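Local coordinates for kinetochore protein Mis16 (Schizosaccharomyces japonicus, PDB 4XYH) that recognises histone H4 and, independently, the CENP-A-specific chaperone Scm3, probably helping to place CENP-A at centromeres, at residues L297-A300 with V306-W309. Numbering follows the deposited sequence.
Sequences LATA and VALW
Trp309 reaches diagonally across to Thr299, where its indole NE1 donates to OG1 at 3.0 Å. The bond is nearly straight, 169° at the hydrogen, and the hydroxyl meets the ring at its edge, only 6° out of plane. CG of Trp309 stands anti to its own carbonyl carbon (chi1 -50°), and the turn about CB-CG points NE1 at the neighbouring strand. Thr299 brings CG2 to 3.7 Å from NE1 as well, while Leu297 CD2 rests 4.0 Å from Trp309 CB.

Underneath, the strands run antiparallel. Leu297 and Trp309 exchange two backbone bonds, as do Thr299 and Ala307, with Thr299 N 2.9 Å from Ala307 O. On the reverse face the side chains of the two strands are all apolar: Ala298 CB meets Leu308 CD2 at 3.7 Å and Val306 CG1 at 4.1 Å, and strand 328-333 of the next blade packs on Ala298, Ala300 and Val306.

Further out, His280 NE2 hydrogen-bonds the same Thr299 OG1, extending the chain to Trp-Thr-His, as in the structural tetrad of WD40 blades. A phenylalanine in place of Trp309 would probably leave the Thr299 hydroxyl without its indole donor and loosen the link between these two central strands. Gripped by both indole and imidazole, one buried hydroxyl thus ties the hairpin to the loop carrying His280.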
loop_
_atom_site.group_PDB
_atom_site.type_symbol
_atom_site.label_atom_id
_atom_site.label_comp_id
_atom_site.label_asym_id
_atom_site.label_seq_id
_atom_site.Cartn_x
_atom_site.Cartn_y
_atom_site.Cartn_z
ATOM N N LEU A 297 14.695 -6.044 -1.365
ATOM C CA LEU A 297 13.613 -5.051 -1.436
ATOM C C LEU A 297 13.336 -4.611 -2.880
ATOM O O LEU A 297 14.123 -4.892 -3.792
ATOM C CB LEU A 297 13.924 -3.822 -0.569
ATOM C CG LEU A 297 15.152 -2.976 -0.932
ATOM C CD1 LEU A 297 14.983 -1.570 -0.411
ATOM C CD2 LEU A 297 16.425 -3.594 -0.354
ATOM N N ALA A 298 12.214 -3.919 -3.077
ATOM C CA ALA A 298 11.807 -3.478 -4.404
ATOM C C ALA A 298 11.428 -2.010 -4.391
ATOM O O ALA A 298 10.911 -1.505 -3.387
ATOM C CB ALA A 298 10.639 -4.314 -4.907
ATOM N N THR A 299 11.675 -1.332 -5.509
ATOM C CA THR A 299 11.223 0.039 -5.695
ATOM C C THR A 299 10.357 0.143 -6.947
ATOM O O THR A 299 10.646 -0.484 -7.974
ATOM C CB THR A 299 12.407 1.041 -5.820
ATOM O OG1 THR A 299 13.305 0.608 -6.855
ATOM C CG2 THR A 299 13.167 1.143 -4.511
ATOM N N ALA A 300 9.292 0.933 -6.847
ATOM C CA ALA A 300 8.417 1.221 -7.978
ATOM C C ALA A 300 8.656 2.659 -8.408
ATOM O O ALA A 300 8.634 3.568 -7.581
ATOM C CB ALA A 300 6.955 1.006 -7.602
ATOM N N VAL A 306 9.952 -1.572 -12.063
ATOM C CA VAL A 306 10.237 -1.953 -10.700
ATOM C C VAL A 306 11.665 -2.475 -10.631
ATOM O O VAL A 306 12.040 -3.354 -11.397
ATOM C CB VAL A 306 9.255 -3.025 -10.188
ATOM C CG1 VAL A 306 9.755 -3.622 -8.871
ATOM C CG2 VAL A 306 7.898 -2.421 -10.012
ATOM N N ALA A 307 12.465 -1.920 -9.729
ATOM C CA ALA A 307 13.838 -2.379 -9.558
ATOM C C ALA A 307 13.964 -3.200 -8.280
ATOM O O ALA A 307 13.363 -2.859 -7.257
ATOM C CB ALA A 307 14.804 -1.203 -9.541
ATOM N N LEU A 308 14.732 -4.286 -8.346
ATOM C CA LEU A 308 14.989 -5.130 -7.169
ATOM C C LEU A 308 16.379 -4.837 -6.618
ATOM O O LEU A 308 17.301 -4.587 -7.387
ATOM C CB LEU A 308 14.850 -6.616 -7.526
ATOM C CG LEU A 308 13.465 -6.945 -8.096
ATOM C CD1 LEU A 308 13.433 -8.336 -8.709
ATOM C CD2 LEU A 308 12.421 -6.829 -7.005
ATOM N N TRP A 309 16.529 -4.868 -5.292
ATOM C CA TRP A 309 17.783 -4.491 -4.660
ATOM C C TRP A 309 18.137 -5.419 -3.509
ATOM O O TRP A 309 17.261 -5.959 -2.824
ATOM C CB TRP A 309 17.728 -3.059 -4.110
ATOM C CG TRP A 309 17.247 -2.030 -5.043
ATOM C CD1 TRP A 309 15.945 -1.693 -5.292
ATOM C CD2 TRP A 309 18.050 -1.155 -5.844
ATOM N NE1 TRP A 309 15.890 -0.667 -6.203
ATOM C CE2 TRP A 309 17.168 -0.323 -6.563
ATOM C CE3 TRP A 309 19.428 -0.992 -6.018
ATOM C CZ2 TRP A 309 17.617 0.649 -7.455
ATOM C CZ3 TRP A 309 19.876 -0.026 -6.909
ATOM C CH2 TRP A 309 18.974 0.784 -7.613
#